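Local coordinates for DNA mismatch repair protein MutS (Thermus aquaticus, PDB 1EWQ) that probably carries out mismatch recognition in DNA repair, binding mismatched DNA and hydrolysing ATP weakly, at residues C[572-576]-C[577-581]; C[674-677]-C[678-682]; C[693-697]-C[698-702]; C[740-744]-C[745-749]. One frame throughout, in Å; residues are numbered along the deposited sequence.

Contact 1 (C[572-576]-C[577-581]); sequences LEMAH and ELVLI
Glu577 folds its carboxylate back over the bend between strands 570-574 and 578-582, where OE1 accepts a weak, bent hydrogen bond of 2.8 Å from Ala575 N (N-H...O angle 130°). With CG beside its own backbone N (chi1 -68°), the side chain doubles back along the Ala575-His576 backbone, and CG passes 3.3 Å from Ala575 O. At the turn itself His576 is held from outside, ND1 by Arg688 O and NE2 by Asp549 OD2. Glu577 OE1 also makes a long, weak ion pair with Lys709, whose NZ is hydrogen-bonded to Glu573 O. With an alanine in place of Glu577, Ala575 N is likely to lose this acceptor and Lys709 its loosely paired carboxylate. Two residues on, Val579 points toward the first strand and sets CG2 against Met574, a selenomethionine. That one methyl lies 3.6 Å from Met574 CG and 3.9 Å from Met574 SE. Leu692 of strand 690-694 touches both side chains. The chemistry is thus divided: one weak polar grip ties the loop, while buried apolar packing joins the strands, which belong to different sheets.

Contact 2 (C[674-677]-C[678-682]); sequences VAIA and TAVAE
Thr678, Ala679, Val680 and Ala681 each give their backbone N-H to the carbonyl four residues earlier, from Val674 to Ala677, in regular alpha-helical turns with the Ala679 N to Ala675 O bond at 3.0 Å. Thr678 adds a second bond to this ladder: OG1 donates to Val674 O at 2.9 Å. Its chi1 of -66° holds OG1 beside the backbone N, within reach of the carbonyl one turn back. OG1 and N of Thr678 reach Val674 O from opposite faces of its carbonyl plane, OG1 tilted 35° from it, and the oxygen is gripped twice. The buried hydroxyl is thereby satisfied within its own helix. Replacing this threonine with a valine would probably leave Val674 O with the backbone bond alone, the methyl in the hydroxyl's place having no proton to give. The helix, 670-687, is the crossover of a beta-alpha-beta unit, leading from strand 657-662 to strand 690-694 of the ATPase domain's sheet. Val680, one turn after Ile676, packs against it. Val680 CG2 lies beside its own backbone N and presses to 3.1 Å from Ile676 O, while the CG2 methyls of Ile676 and Val680 meet more loosely at 4.2 Å, the two side chains crossing at a slant. Both side chains touch helix 638-652, Ile676 at Met643 and Val680 at Val646. Ala681 CB sits 3.3 Å from Ala677 O. From the second subunit, Leu758 packs on Thr678 and Val751 on Ala679, and Arg754 of that subunit forms a salt bridge with Glu682.

Contact 3 (C[693-697]-C[698-702]); sequences FATHY and FELTA. With SO4 (sulfate ion), chain F.
Tyr697 O takes the N-H of Leu700 at 3.2 Å as the chain leaves strand 690-694 and coils into a short helical turn at about 698-701; this bond is bent (N-H...O 140°), its donor well above the carbonyl plane. Before it, Thr695 OG1 accepts from Tyr697 N at 3.1 Å, an ST turn. A chi1 of -178° swings OG1 away from its own backbone N to meet that N-H, and leaves CG2 4.0 Å from Leu700 CD1. The same methyl of Leu700 lies 3.8 Å from Phe693 CE1, the two side chains crossing at about a right angle, and comes to the edge of the Tyr697 ring. Leu700 CG packs on Tyr697 CB at 3.8 Å, so one leucine joins strand end, turn and helix. A water donates to both His696 O and Glu699 OE2, linking turn and helix. Glu699 lays its carboxylate beside Tyr697 CB, while its OE1 is hydrogen-bonded to Ser670 OG of the second subunit. His696 ND1 donates to sulfate O3 at 3.0 Å, the anion lying at the edge of the imidazole; Tyr737 N and Thr668 and Ser669 of the second subunit also bind it. His696 NE2 bonds weakly to Asn585 of the predicted ATP-binding Walker A loop. A histidine in this turn, beside the P-loop at the dimer interface, is consistent with the H-loop (switch) histidine of ABC-type ATPases.

Contact 4 (C[740-744]-C[745-749]); sequences EVAAM and AGLPK
A positive phi of 102° at Gly746 turns the chain out of helix 738-744, so that Gly746 N and Leu747 N both face carbonyls of its last turn. Leu747 N donates to Ala742 O at 3.2 Å in a nearly straight bond (N-H...O 165°), and Gly746 N reaches Ala743 O at 3.1 Å from well above the carbonyl plane. This pair of bonds is the Schellman motif that ends the helix. Gly746 suits the reversal because a CB at these backbone angles would jam against the carbonyl oxygen of Ala745. Just before it, Ala745 N bonds to Val741 O at 2.8 Å, the i to i-4 pattern. Ala745 CB lies over the final turn, 3.3 Å from Ala742 O. Beyond the reversal Leu747 folds back, and a chi1 of -106°, off a staggered position, brings its CD1 to 3.7 Å from Ala742 CB. Its CB lies 3.6 Å from Ala742 O, so its aliphatic part packs next to the carbonyl its own N-H uses. A water donates to Ala743 O (2.9 Å) and to Leu747 O, bridging the helix end and the loop. Pro748 then takes the N-cap position of the next helix. In helix 749-762, Val752 touches both Ala743 and Leu747, and Arg756 forms a salt bridge with Glu740. Phe724 of strand 723-730 touches Val741 and Met744. From the second subunit, Met643 packs on Ala742 and Ala745, Leu650 packs on Leu747, and Lys651 NZ hydrogen-bonds to Gly746 O.

Along the chain the contacts follow one another from 1 to 4; contacts 2, 3 and 4 lie in the P-loop ATPase domain and contact 1 leads into its sheet, their nearest atoms about 57 to 61 Å from the bound DNA. Strand 578-582 of contact 1 neighbours strand 690-694, which opens contact 3; their centres are 13 Å apart, and Val579 and Ile581 probably hydrogen-bond to Phe693. Contact 2, on the helix preceding that strand, has its centre 10 Å from that of contact 3, with Ala677 touching Tyr697 and Leu700. Contact 4 stands apart, 23 Å from contact 3 between centres. Contacts 2 to 4 all touch the second subunit, placing this domain's helices and the turn beside the predicted ATP site at the subunit interface.

Contact 1 (C[572-576]-C[577-581])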
loop_
_atom_site.group_PDB
_atom_site.type_symbol
_atom_site.label_atom_id
_atom_site.label_comp_id
_atom_site.label_asym_id
_atom_site.label_seq_id
_atom_site.Cartn_x
_atom_site.Cartn_y
_atom_site.Cartn_z
ATOM N N LEU C 572 17.942 1.510 -38.296
ATOM C CA LEU C 572 18.974 2.320 -37.695
ATOM C C LEU C 572 20.337 1.795 -38.085
ATOM O O LEU C 572 20.592 0.591 -38.013
ATOM C CB LEU C 572 18.861 2.329 -36.162
ATOM C CG LEU C 572 19.969 3.144 -35.484
ATOM C CD1 LEU C 572 19.887 4.584 -35.944
ATOM C CD2 LEU C 572 19.845 3.045 -33.974
ATOM N N GLU C 573 21.192 2.708 -38.527
ATOM C CA GLU C 573 22.572 2.405 -38.877
ATOM C C GLU C 573 23.399 3.397 -38.084
ATOM O O GLU C 573 23.102 4.593 -38.088
ATOM C CB GLU C 573 22.840 2.596 -40.363
ATOM C CG GLU C 573 22.391 1.447 -41.216
ATOM C CD GLU C 573 23.215 1.334 -42.477
ATOM O OE1 GLU C 573 24.443 1.128 -42.365
ATOM O OE2 GLU C 573 22.641 1.448 -43.578
HETATM N N MSE C 574 24.424 2.892 -37.403
HETATM C CA MSE C 574 25.291 3.707 -36.555
HETATM C C MSE C 574 26.687 3.122 -36.450
HETATM O O MSE C 574 26.856 1.909 -36.290
HETATM C CB MSE C 574 24.741 3.770 -35.133
HETATM C CG MSE C 574 23.678 4.787 -34.877
HETATM SE SE MSE C 574 23.682 5.098 -32.983
HETATM C CE MSE C 574 25.156 6.301 -32.887
ATOM N N ALA C 575 27.689 3.989 -36.482
ATOM C CA ALA C 575 29.070 3.536 -36.382
ATOM C C ALA C 575 29.882 4.601 -35.671
ATOM O O ALA C 575 30.531 5.421 -36.316
ATOM C CB ALA C 575 29.636 3.282 -37.775
ATOM N N HIS C 576 29.839 4.589 -34.341
ATOM C CA HIS C 576 30.569 5.576 -33.549
ATOM C C HIS C 576 30.163 6.951 -34.049
ATOM O O HIS C 576 31.000 7.829 -34.208
ATOM C CB HIS C 576 32.083 5.394 -33.722
ATOM C CG HIS C 576 32.593 4.064 -33.256
ATOM N ND1 HIS C 576 32.832 3.778 -31.928
ATOM C CD2 HIS C 576 32.894 2.936 -33.943
ATOM C CE1 HIS C 576 33.257 2.532 -31.819
ATOM N NE2 HIS C 576 33.301 2.000 -33.027
ATOM N N GLU C 577 28.871 7.125 -34.300
ATOM C CA GLU C 577 28.332 8.384 -34.805
ATOM C C GLU C 577 27.455 9.150 -33.807
ATOM O O GLU C 577 26.914 8.572 -32.862
ATOM C CB GLU C 577 27.516 8.111 -36.076
ATOM C CG GLU C 577 28.353 7.653 -37.266
ATOM C CD GLU C 577 27.518 7.078 -38.403
ATOM O OE1 GLU C 577 26.881 6.020 -38.204
ATOM O OE2 GLU C 577 27.507 7.686 -39.499
ATOM N N LEU C 578 27.340 10.458 -34.026
ATOM C CA LEU C 578 26.500 11.328 -33.210
ATOM C C LEU C 578 25.219 11.431 -34.036
ATOM O O LEU C 578 25.183 12.134 -35.048
ATOM C CB LEU C 578 27.132 12.712 -33.084
ATOM C CG LEU C 578 26.575 13.730 -32.088
ATOM C CD1 LEU C 578 26.645 15.096 -32.734
ATOM C CD2 LEU C 578 25.155 13.418 -31.690
ATOM N N VAL C 579 24.179 10.722 -33.616
ATOM C CA VAL C 579 22.917 10.707 -34.347
ATOM C C VAL C 579 21.868 11.610 -33.721
ATOM O O VAL C 579 21.340 11.311 -32.656
ATOM C CB VAL C 579 22.346 9.266 -34.415
ATOM C CG1 VAL C 579 20.993 9.267 -35.092
ATOM C CG2 VAL C 579 23.311 8.361 -35.159
ATOM N N LEU C 580 21.559 12.714 -34.383
ATOM C CA LEU C 580 20.560 13.634 -33.860
ATOM C C LEU C 580 19.222 13.256 -34.457
ATOM O O LEU C 580 19.136 12.952 -35.653
ATOM C CB LEU C 580 20.890 15.071 -34.250
ATOM C CG LEU C 580 22.210 15.648 -33.743
ATOM C CD1 LEU C 580 22.476 16.946 -34.472
ATOM C CD2 LEU C 580 22.144 15.874 -32.228
ATOM N N ILE C 581 18.185 13.269 -33.621
ATOM C CA ILE C 581 16.840 12.940 -34.065
ATOM C C ILE C 581 15.905 14.093 -33.736
ATOM O O ILE C 581 15.508 14.279 -32.586
ATOM C CB ILE C 581 16.316 11.662 -33.378
ATOM C CG1 ILE C 581 17.281 10.509 -33.646
ATOM C CG2 ILE C 581 14.930 11.332 -33.887
ATOM C CD1 ILE C 581 16.925 9.216 -32.953
#

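Contact 2 (C[674-677]-C[678-682])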
loop_
_atom_site.group_PDB
_atom_site.type_symbol
_atom_site.label_atom_id
_atom_site.label_comp_id
_atom_site.label_asym_id
_atom_site.label_seq_id
_atom_site.Cartn_x
_atom_site.Cartn_y
_atom_site.Cartn_z
ATOM N N VAL C 674 21.143 26.024 -26.162
ATOM C CA VAL C 674 21.775 25.570 -27.396
ATOM C C VAL C 674 23.286 25.395 -27.232
ATOM O O VAL C 674 23.865 24.438 -27.749
ATOM C CB VAL C 674 21.463 26.557 -28.553
ATOM C CG1 VAL C 674 22.278 26.215 -29.789
ATOM C CG2 VAL C 674 19.976 26.504 -28.871
ATOM N N ALA C 675 23.914 26.316 -26.505
ATOM C CA ALA C 675 25.354 26.268 -26.263
ATOM C C ALA C 675 25.744 25.007 -25.506
ATOM O O ALA C 675 26.691 24.330 -25.880
ATOM C CB ALA C 675 25.795 27.487 -25.472
ATOM N N ILE C 676 25.011 24.707 -24.433
ATOM C CA ILE C 676 25.298 23.525 -23.626
ATOM C C ILE C 676 25.041 22.266 -24.444
ATOM O O ILE C 676 25.845 21.332 -24.439
ATOM C CB ILE C 676 24.404 23.451 -22.362
ATOM C CG1 ILE C 676 24.514 24.746 -21.554
ATOM C CG2 ILE C 676 24.829 22.265 -21.497
ATOM C CD1 ILE C 676 25.917 25.049 -21.041
ATOM N N ALA C 677 23.911 22.239 -25.143
ATOM C CA ALA C 677 23.581 21.072 -25.950
ATOM C C ALA C 677 24.675 20.814 -26.988
ATOM O O ALA C 677 25.014 19.664 -27.258
ATOM C CB ALA C 677 22.234 21.269 -26.636
ATOM N N THR C 678 25.230 21.892 -27.548
ATOM C CA THR C 678 26.283 21.790 -28.568
ATOM C C THR C 678 27.610 21.264 -28.032
ATOM O O THR C 678 28.221 20.359 -28.622
ATOM C CB THR C 678 26.559 23.151 -29.244
ATOM O OG1 THR C 678 25.409 23.569 -29.987
ATOM C CG2 THR C 678 27.738 23.036 -30.191
ATOM N N ALA C 679 28.063 21.842 -26.925
ATOM C CA ALA C 679 29.314 21.433 -26.298
ATOM C C ALA C 679 29.225 19.963 -25.918
ATOM O O ALA C 679 30.177 19.206 -26.094
ATOM C CB ALA C 679 29.587 22.291 -25.050
ATOM N N VAL C 680 28.076 19.564 -25.380
ATOM C CA VAL C 680 27.862 18.179 -24.987
ATOM C C VAL C 680 27.885 17.298 -26.231
ATOM O O VAL C 680 28.509 16.242 -26.237
ATOM C CB VAL C 680 26.505 18.003 -24.259
ATOM C CG1 VAL C 680 26.201 16.524 -24.071
ATOM C CG2 VAL C 680 26.551 18.712 -22.898
ATOM N N ALA C 681 27.212 17.740 -27.290
ATOM C CA ALA C 681 27.182 16.972 -28.534
ATOM C C ALA C 681 28.588 16.782 -29.094
ATOM O O ALA C 681 28.963 15.673 -29.479
ATOM C CB ALA C 681 26.300 17.670 -29.573
ATOM N N GLU C 682 29.373 17.858 -29.132
ATOM C CA GLU C 682 30.734 17.777 -29.665
ATOM C C GLU C 682 31.620 16.842 -28.856
ATOM O O GLU C 682 32.431 16.090 -29.421
ATOM C CB GLU C 682 31.382 19.169 -29.716
ATOM C CG GLU C 682 30.644 20.166 -30.607
ATOM C CD GLU C 682 31.336 21.522 -30.691
ATOM O OE1 GLU C 682 32.071 21.885 -29.745
ATOM O OE2 GLU C 682 31.124 22.230 -31.698
#

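Contact 3 (C[693-697]-C[698-702])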
loop_
_atom_site.group_PDB
_atom_site.type_symbol
_atom_site.label_atom_id
_atom_site.label_comp_id
_atom_site.label_asym_id
_atom_site.label_seq_id
_atom_site.Cartn_x
_atom_site.Cartn_y
_atom_site.Cartn_z
ATOM N N PHE C 693 20.714 11.236 -29.975
ATOM C CA PHE C 693 20.342 12.452 -29.273
ATOM C C PHE C 693 19.051 13.024 -29.828
ATOM O O PHE C 693 19.066 13.667 -30.878
ATOM C CB PHE C 693 21.488 13.469 -29.417
ATOM C CG PHE C 693 21.331 14.721 -28.591
ATOM C CD1 PHE C 693 22.425 15.574 -28.409
ATOM C CD2 PHE C 693 20.111 15.062 -28.001
ATOM C CE1 PHE C 693 22.311 16.737 -27.656
ATOM C CE2 PHE C 693 19.984 16.234 -27.242
ATOM C CZ PHE C 693 21.087 17.069 -27.071
ATOM N N ALA C 694 17.945 12.772 -29.125
ATOM C CA ALA C 694 16.635 13.287 -29.510
ATOM C C ALA C 694 16.574 14.729 -29.024
ATOM O O ALA C 694 16.810 15.000 -27.839
ATOM C CB ALA C 694 15.529 12.472 -28.849
ATOM N N THR C 695 16.245 15.651 -29.920
ATOM C CA THR C 695 16.190 17.065 -29.549
ATOM C C THR C 695 15.270 17.852 -30.472
ATOM O O THR C 695 14.835 17.340 -31.501
ATOM C CB THR C 695 17.609 17.699 -29.609
ATOM O OG1 THR C 695 17.556 19.075 -29.203
ATOM C CG2 THR C 695 18.165 17.617 -31.020
ATOM N N HIS C 696 14.969 19.092 -30.091
ATOM C CA HIS C 696 14.133 19.968 -30.906
ATOM C C HIS C 696 15.019 21.031 -31.535
ATOM O O HIS C 696 14.593 21.746 -32.434
ATOM C CB HIS C 696 13.074 20.668 -30.055
ATOM C CG HIS C 696 12.030 19.743 -29.525
ATOM N ND1 HIS C 696 11.221 18.990 -30.348
ATOM C CD2 HIS C 696 11.688 19.415 -28.255
ATOM C CE1 HIS C 696 10.430 18.234 -29.609
ATOM N NE2 HIS C 696 10.694 18.472 -28.336
ATOM N N TYR C 697 16.251 21.139 -31.051
ATOM C CA TYR C 697 17.177 22.141 -31.569
ATOM C C TYR C 697 17.585 21.909 -33.018
ATOM O O TYR C 697 18.401 21.029 -33.313
ATOM C CB TYR C 697 18.429 22.186 -30.693
ATOM C CG TYR C 697 18.186 22.721 -29.296
ATOM C CD1 TYR C 697 18.987 22.317 -28.235
ATOM C CD2 TYR C 697 17.198 23.681 -29.052
ATOM C CE1 TYR C 697 18.824 22.855 -26.971
ATOM C CE2 TYR C 697 17.026 24.232 -27.785
ATOM C CZ TYR C 697 17.844 23.815 -26.750
ATOM O OH TYR C 697 17.708 24.352 -25.490
ATOM N N PHE C 698 17.006 22.685 -33.929
ATOM C CA PHE C 698 17.376 22.559 -35.335
ATOM C C PHE C 698 18.826 23.025 -35.433
ATOM O O PHE C 698 19.577 22.589 -36.298
ATOM C CB PHE C 698 16.509 23.452 -36.235
ATOM C CG PHE C 698 15.127 22.920 -36.490
ATOM C CD1 PHE C 698 14.097 23.138 -35.574
ATOM C CD2 PHE C 698 14.847 22.215 -37.662
ATOM C CE1 PHE C 698 12.807 22.669 -35.818
ATOM C CE2 PHE C 698 13.555 21.739 -37.916
ATOM C CZ PHE C 698 12.533 21.969 -36.989
ATOM N N GLU C 699 19.207 23.919 -34.527
ATOM C CA GLU C 699 20.557 24.442 -34.523
ATOM C C GLU C 699 21.605 23.324 -34.440
ATOM O O GLU C 699 22.661 23.423 -35.058
ATOM C CB GLU C 699 20.742 25.470 -33.386
ATOM C CG GLU C 699 19.860 25.255 -32.172
ATOM C CD GLU C 699 18.436 25.769 -32.366
ATOM O OE1 GLU C 699 18.178 26.978 -32.133
ATOM O OE2 GLU C 699 17.583 24.954 -32.762
ATOM N N LEU C 700 21.307 22.251 -33.711
ATOM C CA LEU C 700 22.253 21.136 -33.587
ATOM C C LEU C 700 22.394 20.337 -34.885
ATOM O O LEU C 700 23.430 19.720 -35.126
ATOM C CB LEU C 700 21.828 20.185 -32.463
ATOM C CG LEU C 700 21.869 20.725 -31.028
ATOM C CD1 LEU C 700 21.497 19.610 -30.039
ATOM C CD2 LEU C 700 23.254 21.235 -30.724
ATOM N N THR C 701 21.359 20.358 -35.721
ATOM C CA THR C 701 21.388 19.606 -36.980
ATOM C C THR C 701 22.424 20.073 -38.005
ATOM O O THR C 701 22.773 19.327 -38.922
ATOM C CB THR C 701 20.020 19.630 -37.684
ATOM O OG1 THR C 701 19.777 20.935 -38.216
ATOM C CG2 THR C 701 18.906 19.270 -36.700
ATOM N N ALA C 702 22.933 21.289 -37.856
ATOM C CA ALA C 702 23.902 21.800 -38.821
ATOM C C ALA C 702 25.345 21.966 -38.340
ATOM O O ALA C 702 26.117 22.686 -38.960
ATOM C CB ALA C 702 23.399 23.123 -39.386
HETATM S S SO4 F . 9.150 20.706 -32.981
HETATM O O1 SO4 F . 9.176 22.151 -33.273
HETATM O O2 SO4 F . 8.356 19.996 -33.998
HETATM O O3 SO4 F . 10.531 20.205 -32.981
HETATM O O4 SO4 F . 8.543 20.498 -31.655
HETATM O O HOH W 1 15.153 24.827 -32.657
#

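Contact 4 (C[740-744]-C[745-749])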
loop_
_atom_site.group_PDB
_atom_site.type_symbol
_atom_site.label_atom_id
_atom_site.label_comp_id
_atom_site.label_asym_id
_atom_site.label_seq_id
_atom_site.Cartn_x
_atom_site.Cartn_y
_atom_site.Cartn_z
ATOM N N GLU C 740 1.717 24.136 -34.380
ATOM C CA GLU C 740 0.642 23.250 -34.823
ATOM C C GLU C 740 0.129 22.437 -33.638
ATOM O O GLU C 740 -1.079 22.309 -33.433
ATOM C CB GLU C 740 1.146 22.297 -35.913
ATOM C CG GLU C 740 1.076 22.860 -37.329
ATOM C CD GLU C 740 1.782 24.199 -37.470
ATOM O OE1 GLU C 740 3.031 24.223 -37.377
ATOM O OE2 GLU C 740 1.083 25.227 -37.667
ATOM N N VAL C 741 1.059 21.884 -32.860
ATOM C CA VAL C 741 0.692 21.096 -31.693
ATOM C C VAL C 741 -0.087 21.986 -30.730
ATOM O O VAL C 741 -1.072 21.547 -30.129
ATOM C CB VAL C 741 1.949 20.513 -30.997
ATOM C CG1 VAL C 741 1.554 19.806 -29.711
ATOM C CG2 VAL C 741 2.658 19.547 -31.944
ATOM N N ALA C 742 0.346 23.240 -30.603
ATOM C CA ALA C 742 -0.329 24.202 -29.738
ATOM C C ALA C 742 -1.760 24.374 -30.244
ATOM O O ALA C 742 -2.718 24.325 -29.467
ATOM C CB ALA C 742 0.399 25.556 -29.761
ATOM N N ALA C 743 -1.905 24.577 -31.553
ATOM C CA ALA C 743 -3.236 24.742 -32.126
ATOM C C ALA C 743 -4.048 23.482 -31.845
ATOM O O ALA C 743 -5.243 23.559 -31.566
ATOM C CB ALA C 743 -3.149 24.993 -33.628
HETATM N N MSE C 744 -3.397 22.324 -31.908
HETATM C CA MSE C 744 -4.096 21.071 -31.638
HETATM C C MSE C 744 -4.528 20.993 -30.174
HETATM O O MSE C 744 -5.566 20.407 -29.849
HETATM C CB MSE C 744 -3.209 19.874 -31.978
HETATM C CG MSE C 744 -3.825 18.531 -31.611
HETATM SE SE MSE C 744 -2.742 17.004 -32.193
HETATM C CE MSE C 744 -4.061 16.201 -33.352
ATOM N N ALA C 745 -3.728 21.596 -29.299
ATOM C CA ALA C 745 -4.015 21.604 -27.866
ATOM C C ALA C 745 -5.168 22.548 -27.517
ATOM O O ALA C 745 -5.596 22.620 -26.365
ATOM C CB ALA C 745 -2.763 22.002 -27.089
ATOM N N GLY C 746 -5.663 23.281 -28.507
ATOM C CA GLY C 746 -6.766 24.189 -28.253
ATOM C C GLY C 746 -6.438 25.670 -28.123
ATOM O O GLY C 746 -7.316 26.447 -27.770
ATOM N N LEU C 747 -5.196 26.068 -28.374
ATOM C CA LEU C 747 -4.850 27.491 -28.304
ATOM C C LEU C 747 -5.799 28.208 -29.258
ATOM O O LEU C 747 -6.046 27.741 -30.368
ATOM C CB LEU C 747 -3.411 27.752 -28.764
ATOM C CG LEU C 747 -2.313 28.088 -27.750
ATOM C CD1 LEU C 747 -1.124 28.652 -28.501
ATOM C CD2 LEU C 747 -2.782 29.108 -26.730
ATOM N N PRO C 748 -6.360 29.346 -28.832
ATOM C CA PRO C 748 -7.283 30.074 -29.714
ATOM C C PRO C 748 -6.647 30.373 -31.080
ATOM O O PRO C 748 -5.444 30.621 -31.172
ATOM C CB PRO C 748 -7.590 31.344 -28.921
ATOM C CG PRO C 748 -7.485 30.874 -27.487
ATOM C CD PRO C 748 -6.243 30.000 -27.516
ATOM N N LYS C 749 -7.465 30.346 -32.133
ATOM C CA LYS C 749 -6.992 30.615 -33.495
ATOM C C LYS C 749 -6.155 31.883 -33.680
ATOM O O LYS C 749 -5.078 31.825 -34.287
ATOM C CB LYS C 749 -8.169 30.678 -34.468
ATOM C CG LYS C 749 -8.409 29.402 -35.257
ATOM C CD LYS C 749 -8.989 28.318 -34.383
ATOM C CE LYS C 749 -9.295 27.069 -35.194
ATOM N NZ LYS C 749 -9.756 25.977 -34.302
HETATM O O HOH W 2 -7.020 25.832 -31.617
#